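Local coordinates for protein NADH oxidoreductase (PDB 3PI7) that probably binds NADPH and acts as an oxidoreductase on NAD(P)H, consistent with a quinone reductase of the medium-chain dehydrogenase type, at residues P35-G40 and A67-Q72; A43-A46 and V52-K55; S60-D65 and M146-L151. All blocks are in the same frame, centred on the assembly; numbering follows the deposited sequence. Where two conformers were deposited one is given.

How the contacts relate
All three contacts involve the GroES-like part of the chain, yet they lie at different depths. The centre of contact 3 lies about 3 Å from the centre of the chain, whereas the centres of contacts 1 and 2 lie about 17 and 24 Å out; contact 1 is still buried, contact 2 only partly. Helix 63-69 serves two of them: Asn62, the N-cap at its start, meets helix 148-163 in contact 3, and its end meets strand 37-43 in contact 1. Contact 2 joins the loop after strand 37-43 to strand 51-56. Chemistry follows place: apolar side-chain packing without a hydrogen bond in contact 2, aromatic and aliphatic packing beside a water bridge in contact 1, and amides linked through water in contact 3.

Contact 1: P35-G40 and A67-Q72; sequences PYLEQG and AFIKGQ
Tyr36 lies against Ile69 and Lys70, where the chain leaves helix 63-69. Its CB packs on the end of the isoleucine, 4.0 Å from Ile69 CD1. With CG anti to the carbonyl carbon (chi1 -48°), the ring runs out along the last helical turn. Tyr36 CD1 passes 3.6 Å from Ile69 O, which meets the ring obliquely. Further out, CE1 and CZ lie under the lysine chain: Lys70 CG sits 3.9 Å from the centroid of the Tyr36 ring and 15° off its normal, a CH-pi contact over the face. Pro35 CB covers the opposite face, so the ring is sandwiched between two aliphatic groups. At the tip, Tyr36 OH comes within 3.6 Å of Lys70 NZ without bonding to it; the hydroxyl is hydrogen-bonded to Glu31, and the ammonium to Gly27 O. An alanine in place of Tyr36 would remove the ring between Pro35 CB and Lys70 CG and would probably leave the lysine chain freer to move and Glu31 without its hydroxyl partner. Beside the tyrosine, Leu37 lies crosswise to Ile69, with Leu37 CD1 3.9 Å from Ile69 CD1. The backbones are joined by a water that donates to Tyr36 O and Ile69 O, at 2.8 Å each; Arg77 also donates to Ile69 O. Gly71, at positive phi, ends the helix in a Schellman motif, with Gln72 N bonded to Ala67 O and Gly71 N to Phe68 O. Strand 37-43 pairs antiparallel with strand 10-16, whose Leu16 touches Leu37, Phe68 and Ile69, fitting the helix end against this two-stranded sheet.

Contact 2: A43-A46 and V52-K55; sequences AVPA and VLIK
Leu53 reaches from strand 51-56 to Val44 and Pro45 in the loop that follows strand 37-43, an apolar contact in the GroES-like fold of this enoyl reductase-type chain. Of the three residues, Leu53 has the most surface buried here, and both its methyls take part. Its CG stands anti to the backbone N (chi1 -177°), carrying the fork away from the strand toward the loop, where one methyl leans mainly on the valine and the other on the proline. One branch meets the valine: Leu53 CD2 lies 3.7 Å from Val44 CG1. The other approaches the proline ring, with Leu53 CD1 4.0 Å from Pro45 CG. Both loop side chains stand roughly perpendicular to the leucine, so the methyl fork abuts them instead of running alongside.

Around this meeting, Leu53 also touches Val125 of strand 123-127 and Ala93 of strand 86-94, the two antiparallel neighbours of strand 51-56, while Pro45 packs on Trp117 and again on Val125. Met11 of strand 10-16 touches both Val44 and Pro45, and Val44 is tied by a backbone hydrogen bond to Ser9. The loop thus lies between the two-stranded sheet and the larger sheet. No hydrogen bond links the two segments; the closest approach between them is from Leu53 CD1 to the backbone carbonyl Pro45 O, 3.5 Å.

Contact 3: S60-D65 and M146-L151; sequences SINPSD and MIVNPL
Asn62 and Asn149 meet through water. Asn62 OD1 and Asn149 ND2 are 3.5 Å apart and make no direct hydrogen bond; instead one water donates to Asn62 OD1 at 3.0 Å and accepts from Asn149 ND2 at 3.1 Å. The two side chains run antiparallel, one alongside the other, with their amide planes 74° apart. Asn62 CG stands anti to its carbonyl carbon (chi1 -67°), which points the amide toward helix 148-163.

Aliphatic contact is made at the other end of the Asn62 amide, where ND2 lies 4.0 Å from both CB and CG2 of Val148, which faces it from the opposite direction.

The segments belong to the two halves of a medium-chain dehydrogenase/reductase fold: 60-65 leads into helix 63-69 of the GroES-like part, and 146-151 runs into helix 148-163, which packs through Asn149 and Pro150 on helix 176-188 of the Rossmann part.

Further hydrogen bonds fix the polar groups. Glu86 accepts from Asn62 ND2 through OE2 and from Val148 N through OE1, so one carboxylate grips both sides of the contact. Lys344 donates to Asn62 OD1, giving this oxygen a second donor beside the water and probably drawing negative charge toward it. Asn62 occupies the N-cap position, but its side chain makes no capping bond. Asp65 turns back to the preceding backbone instead, and its OD2 accepts from Asn62 N at 2.9 Å through the anti lone pair, with an N-H...O angle of 163°, while its OD1 takes the N-H of Phe85.

Contact 1: P35-G40 and A67-Q72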
ATOM      1  N   PRO A  35      -7.704  15.901 -30.697  1.00 16.00           N
ATOM      2  CA  PRO A  35      -6.262  15.644 -30.473  1.00 15.65           C
ATOM      3  C   PRO A  35      -5.940  14.142 -30.440  1.00 17.45           C
ATOM      4  O   PRO A  35      -4.798  13.737 -30.690  1.00 17.85           O
ATOM      5  CB  PRO A  35      -6.018  16.212 -29.063  1.00 16.95           C
ATOM      6  CG  PRO A  35      -7.206  17.053 -28.729  1.00 22.65           C
ATOM      7  CD  PRO A  35      -8.343  16.467 -29.484  1.00 17.93           C
ATOM      8  N   TYR A  36      -6.954  13.318 -30.172  1.00 13.58           N
ATOM      9  CA  TYR A  36      -6.780  11.896 -29.851  1.00 13.31           C
ATOM     10  C   TYR A  36      -7.355  10.943 -30.837  1.00 17.29           C
ATOM     11  O   TYR A  36      -6.909   9.794 -30.898  1.00 16.13           O
ATOM     12  CB  TYR A  36      -7.443  11.603 -28.493  1.00 13.89           C
ATOM     13  CG  TYR A  36      -7.051  12.594 -27.432  1.00 15.83           C
ATOM     14  CD1 TYR A  36      -5.725  12.727 -27.037  1.00 17.51           C
ATOM     15  CD2 TYR A  36      -7.991  13.469 -26.883  1.00 17.52           C
ATOM     16  CE1 TYR A  36      -5.343  13.692 -26.103  1.00 18.61           C
ATOM     17  CE2 TYR A  36      -7.613  14.455 -25.968  1.00 19.30           C
ATOM     18  CZ  TYR A  36      -6.291  14.556 -25.578  1.00 23.36           C
ATOM     19  OH  TYR A  36      -5.918  15.496 -24.648  1.00 26.85           O
ATOM     20  N   LEU A  37      -8.401  11.370 -31.566  1.00 14.39           N
ATOM     21  CA  LEU A  37      -9.079  10.465 -32.475  1.00 13.27           C
ATOM     22  C   LEU A  37      -9.452  11.181 -33.736  1.00 16.69           C
ATOM     23  O   LEU A  37      -9.729  12.386 -33.706  1.00 15.08           O
ATOM     24  CB  LEU A  37     -10.358   9.926 -31.802  1.00 13.65           C
ATOM     25  CG  LEU A  37     -10.190   9.012 -30.583  1.00 16.44           C
ATOM     26  CD1 LEU A  37     -11.521   8.740 -29.941  1.00 17.35           C
ATOM     27  CD2 LEU A  37      -9.549   7.694 -30.975  1.00 13.37           C
ATOM     28  N   GLU A  38      -9.460  10.442 -34.833  1.00 12.69           N
ATOM     29  CA  GLU A  38      -9.895  10.971 -36.111  1.00 13.81           C
ATOM     30  C   GLU A  38     -10.839   9.971 -36.726  1.00 17.98           C
ATOM     31  O   GLU A  38     -10.619   8.753 -36.632  1.00 17.98           O
ATOM     32  CB  GLU A  38      -8.729  11.270 -37.048  1.00 16.04           C
ATOM     33  CG  GLU A  38      -7.831  10.093 -37.385  1.00 21.22           C
ATOM     34  CD  GLU A  38      -6.813  10.374 -38.472  1.00 43.05           C
ATOM     35  OE1 GLU A  38      -7.114  11.185 -39.374  1.00 34.86           O
ATOM     36  OE2 GLU A  38      -5.714   9.777 -38.430  1.00 40.91           O
ATOM     37  N   GLN A  39     -11.911  10.483 -37.316  1.00 15.93           N
ATOM     38  CA  GLN A  39     -12.857   9.618 -37.996  1.00 15.19           C
ATOM     39  C   GLN A  39     -12.214   9.241 -39.312  1.00 18.77           C
ATOM     40  O   GLN A  39     -11.695  10.103 -40.021  1.00 20.22           O
ATOM     41  CB  GLN A  39     -14.210  10.324 -38.179  1.00 17.71           C
ATOM     42  CG  GLN A  39     -15.259   9.381 -38.794  1.00 28.42           C
ATOM     43  CD  GLN A  39     -16.519  10.094 -39.171  1.00 41.73           C
ATOM     44  OE1 GLN A  39     -17.055  10.915 -38.411  1.00 40.69           O
ATOM     45  NE2 GLN A  39     -17.034   9.766 -40.347  1.00 32.78           N
ATOM     46  N   GLY A  40     -12.209   7.962 -39.626  1.00 15.89           N
ATOM     47  CA  GLY A  40     -11.624   7.534 -40.889  1.00 16.20           C
ATOM     48  C   GLY A  40     -12.295   6.305 -41.435  1.00 20.20           C
ATOM     49  O   GLY A  40     -13.137   5.703 -40.776  1.00 18.42           O
ATOM     50  N   ALA A  67      -8.836   7.633 -20.701  1.00 13.90           N
ATOM     51  CA  ALA A  67      -7.429   7.557 -20.300  1.00 13.42           C
ATOM     52  C   ALA A  67      -6.601   6.934 -21.410  1.00 15.27           C
ATOM     53  O   ALA A  67      -5.496   7.393 -21.714  1.00 14.70           O
ATOM     54  CB  ALA A  67      -7.309   6.706 -19.023  1.00 14.27           C
ATOM     55  N   PHE A  68      -7.141   5.863 -22.035  1.00 12.37           N
ATOM     56  CA  PHE A  68      -6.405   5.170 -23.073  1.00 10.81           C
ATOM     57  C   PHE A  68      -6.129   6.043 -24.292  1.00 12.23           C
ATOM     58  O   PHE A  68      -4.997   6.023 -24.782  1.00 12.74           O
ATOM     59  CB  PHE A  68      -7.141   3.883 -23.469  1.00 11.51           C
ATOM     60  CG  PHE A  68      -6.500   3.187 -24.638  1.00 12.01           C
ATOM     61  CD1 PHE A  68      -5.305   2.502 -24.485  1.00 13.84           C
ATOM     62  CD2 PHE A  68      -7.091   3.228 -25.902  1.00 10.79           C
ATOM     63  CE1 PHE A  68      -4.725   1.824 -25.566  1.00 14.70           C
ATOM     64  CE2 PHE A  68      -6.499   2.572 -26.986  1.00 13.50           C
ATOM     65  CZ  PHE A  68      -5.308   1.895 -26.816  1.00 13.29           C
ATOM     66  N   ILE A  69      -7.133   6.769 -24.815  1.00 11.00           N
ATOM     67  CA  ILE A  69      -6.927   7.566 -26.046  1.00 11.66           C
ATOM     68  C   ILE A  69      -5.927   8.728 -25.779  1.00 15.23           C
ATOM     69  O   ILE A  69      -5.170   9.142 -26.673  1.00 14.82           O
ATOM     70  CB  ILE A  69      -8.267   8.047 -26.671  1.00 14.44           C
ATOM     71  CG1 ILE A  69      -8.983   9.107 -25.796  1.00 14.16           C
ATOM     72  CG2 ILE A  69      -9.181   6.836 -26.920  1.00 13.95           C
ATOM     73  CD1 ILE A  69     -10.235   9.719 -26.387  1.00 17.05           C
ATOM     74  N   LYS A  70      -5.872   9.160 -24.518  1.00 13.29           N
ATOM     75  CA  LYS A  70      -4.970  10.217 -24.080  1.00 14.55           C
ATOM     76  C   LYS A  70      -3.560   9.695 -23.853  1.00 19.54           C
ATOM     77  O   LYS A  70      -2.681  10.491 -23.569  1.00 17.93           O
ATOM     78  CB  LYS A  70      -5.510  10.855 -22.799  1.00 15.78           C
ATOM     79  CG  LYS A  70      -6.726  11.744 -23.071  1.00 17.44           C
ATOM     80  CD  LYS A  70      -7.381  12.191 -21.764  1.00 24.31           C
ATOM     81  CE  LYS A  70      -7.701  13.660 -21.826  1.00 39.47           C
ATOM     82  NZ  LYS A  70      -6.610  14.484 -21.244  1.00 41.46           N
ATOM     83  N   GLY A  71      -3.350   8.380 -23.987  1.00 16.83           N
ATOM     84  CA  GLY A  71      -2.052   7.733 -23.746  1.00 15.99           C
ATOM     85  C   GLY A  71      -1.688   7.676 -22.263  1.00 18.61           C
ATOM     86  O   GLY A  71      -0.512   7.610 -21.902  1.00 19.58           O
ATOM     87  N   GLN A  72      -2.707   7.722 -21.408  1.00 15.91           N
ATOM     88  CA  GLN A  72      -2.626   7.787 -19.952  1.00 16.98           C
ATOM     89  C   GLN A  72      -3.141   6.518 -19.259  1.00 21.04           C
ATOM     90  O   GLN A  72      -3.369   6.516 -18.043  1.00 22.09           O
ATOM     91  CB  GLN A  72      -3.409   9.010 -19.469  1.00 17.61           C
ATOM     92  CG  GLN A  72      -2.689  10.294 -19.891  1.00 20.13           C
ATOM     93  CD  GLN A  72      -3.465  11.568 -19.719  1.00 24.20           C
ATOM     94  OE1 GLN A  72      -3.137  12.580 -20.313  1.00 24.36           O
ATOM     95  NE2 GLN A  72      -4.516  11.557 -18.940  1.00 22.65           N
TER
HETATM   96  O   HOH W   1      -4.739   9.020 -29.395  1.00 15.83           O

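Contact 2: A43-A46 and V52-K55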
ATOM      1  N   ALA A  43      -9.557  -0.463 -43.658  1.00 13.53           N
ATOM      2  CA  ALA A  43      -9.844  -1.851 -43.950  1.00 14.40           C
ATOM      3  C   ALA A  43     -10.366  -2.570 -42.718  1.00 16.43           C
ATOM      4  O   ALA A  43      -9.938  -2.309 -41.585  1.00 15.44           O
ATOM      5  CB  ALA A  43      -8.580  -2.544 -44.455  1.00 14.89           C
ATOM      6  N   VAL A  44     -11.343  -3.455 -42.942  1.00 12.30           N
ATOM      7  CA  VAL A  44     -11.880  -4.277 -41.881  1.00 11.94           C
ATOM      8  C   VAL A  44     -10.790  -5.305 -41.521  1.00 15.36           C
ATOM      9  O   VAL A  44     -10.245  -5.962 -42.407  1.00 14.47           O
ATOM     10  CB  VAL A  44     -13.228  -4.935 -42.284  1.00 14.51           C
ATOM     11  CG1 VAL A  44     -13.679  -5.973 -41.251  1.00 14.53           C
ATOM     12  CG2 VAL A  44     -14.308  -3.867 -42.482  1.00 14.10           C
ATOM     13  N   PRO A  45     -10.426  -5.432 -40.228  1.00 12.80           N
ATOM     14  CA  PRO A  45      -9.398  -6.407 -39.861  1.00 11.44           C
ATOM     15  C   PRO A  45      -9.878  -7.850 -39.969  1.00 16.02           C
ATOM     16  O   PRO A  45     -11.079  -8.121 -40.014  1.00 13.42           O
ATOM     17  CB  PRO A  45      -9.084  -6.041 -38.409  1.00 12.53           C
ATOM     18  CG  PRO A  45     -10.442  -5.540 -37.878  1.00 16.50           C
ATOM     19  CD  PRO A  45     -10.962  -4.727 -39.040  1.00 13.61           C
ATOM     20  N   ALA A  46      -8.918  -8.766 -40.022  1.00 14.75           N
ATOM     21  CA  ALA A  46      -9.164 -10.206 -40.006  1.00 16.79           C
ATOM     22  C   ALA A  46      -8.858 -10.744 -38.594  1.00 19.20           C
ATOM     23  O   ALA A  46      -7.829 -10.401 -38.015  1.00 17.50           O
ATOM     24  CB  ALA A  46      -8.282 -10.906 -41.045  1.00 19.00           C
ATOM     25  N   VAL A  52     -12.525 -13.239 -32.785  1.00 11.40           N
ATOM     26  CA  VAL A  52     -13.741 -13.086 -33.532  1.00 11.12           C
ATOM     27  C   VAL A  52     -13.831 -11.661 -34.034  1.00 13.63           C
ATOM     28  O   VAL A  52     -13.285 -10.739 -33.414  1.00 12.04           O
ATOM     29  CB  VAL A  52     -14.995 -13.480 -32.703  1.00 13.18           C
ATOM     30  CG1 VAL A  52     -15.011 -14.977 -32.429  1.00 13.66           C
ATOM     31  CG2 VAL A  52     -15.063 -12.669 -31.397  1.00 12.58           C
ATOM     32  N   LEU A  53     -14.483 -11.502 -35.168  1.00  9.68           N
ATOM     33  CA  LEU A  53     -14.749 -10.195 -35.761  1.00 10.18           C
ATOM     34  C   LEU A  53     -16.193  -9.881 -35.465  1.00 13.07           C
ATOM     35  O   LEU A  53     -17.105 -10.643 -35.852  1.00 12.65           O
ATOM     36  CB  LEU A  53     -14.500 -10.239 -37.277  1.00  9.68           C
ATOM     37  CG  LEU A  53     -14.688  -8.916 -37.968  1.00 12.30           C
ATOM     38  CD1 LEU A  53     -13.600  -7.900 -37.548  1.00 11.96           C
ATOM     39  CD2 LEU A  53     -14.742  -9.078 -39.449  1.00 16.19           C
ATOM     40  N   ILE A  54     -16.412  -8.780 -34.778  1.00 10.66           N
ATOM     41  CA  ILE A  54     -17.756  -8.397 -34.356  1.00  8.96           C
ATOM     42  C   ILE A  54     -18.260  -7.185 -35.124  1.00 12.46           C
ATOM     43  O   ILE A  54     -17.581  -6.148 -35.148  1.00 11.27           O
ATOM     44  CB  ILE A  54     -17.750  -8.102 -32.837  1.00 10.56           C
ATOM     45  CG1 ILE A  54     -17.248  -9.322 -32.000  1.00 11.14           C
ATOM     46  CG2 ILE A  54     -19.134  -7.704 -32.360  1.00 11.28           C
ATOM     47  CD1 ILE A  54     -16.281  -8.958 -31.039  1.00 19.13           C
ATOM     48  N   LYS A  55     -19.503  -7.272 -35.631  1.00  9.98           N
ATOM     49  CA  LYS A  55     -20.204  -6.156 -36.227  1.00  9.78           C
ATOM     50  C   LYS A  55     -20.801  -5.417 -35.061  1.00 13.79           C
ATOM     51  O   LYS A  55     -21.726  -5.927 -34.435  1.00 12.73           O
ATOM     52  CB  LYS A  55     -21.288  -6.643 -37.222  1.00 11.61           C
ATOM     53  CG  LYS A  55     -21.984  -5.476 -37.888  1.00 18.46           C
ATOM     54  CD  LYS A  55     -23.126  -5.878 -38.851  1.00 17.36           C
ATOM     55  CE  LYS A  55     -23.504  -4.622 -39.630  1.00 25.41           C
ATOM     56  NZ  LYS A  55     -24.193  -4.940 -40.919  1.00 32.49           N
TER

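Contact 3: S60-D65 and M146-L151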
ATOM      1  N   SER A  60     -19.611   1.165 -25.614  1.00 13.62           N
ATOM      2  CA  SER A  60     -19.602   1.998 -24.412  1.00 14.52           C
ATOM      3  C   SER A  60     -18.456   2.968 -24.445  1.00 17.03           C
ATOM      4  O   SER A  60     -17.456   2.748 -25.140  1.00 16.56           O
ATOM      5  CB  SER A  60     -19.437   1.150 -23.152  1.00 18.63           C
ATOM      6  OG  SER A  60     -20.530   0.318 -22.839  1.00 32.63           O
ATOM      7  N   ILE A  61     -18.555   4.007 -23.627  1.00 14.96           N
ATOM      8  CA  ILE A  61     -17.463   4.937 -23.356  1.00 15.72           C
ATOM      9  C   ILE A  61     -17.239   4.883 -21.857  1.00 20.36           C
ATOM     10  O   ILE A  61     -18.142   5.245 -21.089  1.00 20.67           O
ATOM     11  CB  ILE A  61     -17.657   6.381 -23.855  1.00 20.15           C
ATOM     12  CG1 ILE A  61     -18.030   6.416 -25.347  1.00 21.05           C
ATOM     13  CG2 ILE A  61     -16.372   7.213 -23.563  1.00 20.67           C
ATOM     14  CD1 ILE A  61     -18.630   7.750 -25.745  1.00 27.99           C
ATOM     15  N   ASN A  62     -16.076   4.396 -21.438  1.00 16.42           N
ATOM     16  CA  ASN A  62     -15.733   4.290 -20.016  1.00 16.42           C
ATOM     17  C   ASN A  62     -14.570   5.190 -19.660  1.00 19.76           C
ATOM     18  O   ASN A  62     -13.773   5.493 -20.545  1.00 18.32           O
ATOM     19  CB  ASN A  62     -15.344   2.846 -19.683  1.00 17.81           C
ATOM     20  CG  ASN A  62     -16.492   1.883 -19.794  1.00 34.91           C
ATOM     21  OD1 ASN A  62     -17.522   2.032 -19.133  1.00 31.37           O
ATOM     22  ND2 ASN A  62     -16.365   0.926 -20.692  1.00 24.73           N
ATOM     23  N   PRO A  63     -14.337   5.525 -18.366  1.00 19.27           N
ATOM     24  CA  PRO A  63     -13.150   6.342 -18.026  1.00 18.38           C
ATOM     25  C   PRO A  63     -11.859   5.713 -18.563  1.00 18.47           C
ATOM     26  O   PRO A  63     -10.988   6.444 -19.028  1.00 18.17           O
ATOM     27  CB  PRO A  63     -13.188   6.374 -16.498  1.00 20.63           C
ATOM     28  CG  PRO A  63     -14.641   6.331 -16.190  1.00 24.40           C
ATOM     29  CD  PRO A  63     -15.156   5.274 -17.163  1.00 20.28           C
ATOM     30  N   SER A  64     -11.772   4.348 -18.595  1.00 15.10           N
ATOM     31  CA  SER A  64     -10.582   3.671 -19.146  1.00 13.81           C
ATOM     32  C   SER A  64     -10.381   4.043 -20.638  1.00 14.85           C
ATOM     33  O   SER A  64      -9.239   4.161 -21.062  1.00 14.69           O
ATOM     34  CB  SER A  64     -10.650   2.155 -18.949  1.00 16.99           C
ATOM     35  OG  SER A  64     -11.853   1.599 -19.456  1.00 22.27           O
ATOM     36  N   ASP A  65     -11.462   4.229 -21.436  1.00 13.09           N
ATOM     37  CA  ASP A  65     -11.286   4.652 -22.845  1.00 11.95           C
ATOM     38  C   ASP A  65     -10.695   6.053 -22.943  1.00 14.65           C
ATOM     39  O   ASP A  65      -9.803   6.285 -23.745  1.00 15.39           O
ATOM     40  CB  ASP A  65     -12.613   4.617 -23.593  1.00 13.25           C
ATOM     41  CG  ASP A  65     -13.175   3.236 -23.720  1.00 15.42           C
ATOM     42  OD1 ASP A  65     -12.515   2.375 -24.373  1.00 15.24           O
ATOM     43  OD2 ASP A  65     -14.266   3.005 -23.195  1.00 18.10           O
HETATM   44  N   MSE A 146     -22.110  -4.556 -20.361  1.00 13.67           N
HETATM   45  CA  MSE A 146     -22.231  -5.733 -19.493  0.50 11.75           C
HETATM   46  C   MSE A 146     -20.886  -6.183 -18.904  1.00 16.48           C
HETATM   47  O   MSE A 146     -20.894  -6.869 -17.880  1.00 15.71           O
HETATM   48  CB  MSE A 146     -22.910  -6.906 -20.252  0.50 12.53           C
HETATM   49  CG  MSE A 146     -23.151  -8.163 -19.395  0.50 17.12           C
HETATM   50 SE   MSE A 146     -23.888  -9.667 -20.374  0.50 21.99          SE
HETATM   51  CE  MSE A 146     -25.726  -8.977 -20.493  0.50 18.54           C
ATOM     52  N   ILE A 147     -19.763  -5.840 -19.502  1.00 14.04           N
ATOM     53  CA  ILE A 147     -18.496  -6.351 -18.982  1.00 14.60           C
ATOM     54  C   ILE A 147     -17.755  -5.474 -18.001  1.00 19.72           C
ATOM     55  O   ILE A 147     -17.534  -5.936 -16.891  1.00 20.12           O
ATOM     56  CB  ILE A 147     -17.562  -6.754 -20.170  1.00 16.39           C
ATOM     57  CG1 ILE A 147     -18.187  -7.918 -20.968  1.00 15.68           C
ATOM     58  CG2 ILE A 147     -16.112  -7.098 -19.703  1.00 16.46           C
ATOM     59  CD1 ILE A 147     -17.488  -8.176 -22.288  1.00 16.35           C
ATOM     60  N   VAL A 148     -17.269  -4.299 -18.417  1.00 15.78           N
ATOM     61  CA  VAL A 148     -16.314  -3.516 -17.635  1.00 16.90           C
ATOM     62  C   VAL A 148     -16.858  -3.131 -16.272  1.00 19.51           C
ATOM     63  O   VAL A 148     -16.312  -3.588 -15.270  1.00 18.78           O
ATOM     64  CB  VAL A 148     -15.771  -2.282 -18.402  1.00 22.60           C
ATOM     65  CG1 VAL A 148     -14.835  -1.451 -17.509  1.00 22.96           C
ATOM     66  CG2 VAL A 148     -15.048  -2.719 -19.683  1.00 23.14           C
ATOM     67  N   ASN A 149     -17.959  -2.385 -16.221  1.00 14.76           N
ATOM     68  CA  ASN A 149     -18.448  -1.953 -14.918  1.00 14.35           C
ATOM     69  C   ASN A 149     -19.104  -3.072 -14.135  1.00 15.27           C
ATOM     70  O   ASN A 149     -18.717  -3.226 -12.986  1.00 15.61           O
ATOM     71  CB  ASN A 149     -19.343  -0.731 -15.021  1.00 15.18           C
ATOM     72  CG  ASN A 149     -18.532   0.515 -15.356  1.00 23.18           C
ATOM     73  OD1 ASN A 149     -17.324   0.589 -15.106  1.00 20.31           O
ATOM     74  ND2 ASN A 149     -19.151   1.457 -16.033  1.00 25.30           N
ATOM     75  N   PRO A 150     -19.961  -3.931 -14.715  1.00 13.88           N
ATOM     76  CA  PRO A 150     -20.582  -4.998 -13.916  1.00 12.92           C
ATOM     77  C   PRO A 150     -19.580  -5.982 -13.319  1.00 15.66           C
ATOM     78  O   PRO A 150     -19.720  -6.346 -12.160  1.00 15.25           O
ATOM     79  CB  PRO A 150     -21.495  -5.679 -14.939  1.00 14.64           C
ATOM     80  CG  PRO A 150     -21.952  -4.522 -15.789  1.00 16.63           C
ATOM     81  CD  PRO A 150     -20.607  -3.861 -16.045  1.00 12.99           C
ATOM     82  N   LEU A 151     -18.547  -6.404 -14.092  1.00 13.35           N
ATOM     83  CA  LEU A 151     -17.611  -7.380 -13.534  1.00 12.49           C
ATOM     84  C   LEU A 151     -16.690  -6.728 -12.548  1.00 16.04           C
ATOM     85  O   LEU A 151     -16.351  -7.371 -11.566  1.00 15.36           O
ATOM     86  CB  LEU A 151     -16.816  -8.116 -14.617  1.00 12.54           C
ATOM     87  CG  LEU A 151     -17.710  -8.935 -15.568  1.00 16.22           C
ATOM     88  CD1 LEU A 151     -16.874  -9.582 -16.632  1.00 16.54           C
ATOM     89  CD2 LEU A 151     -18.526 -10.017 -14.794  1.00 18.19           C
TER
HETATM   90  O   HOH W   2     -18.627   4.197 -17.448  1.00 41.14           O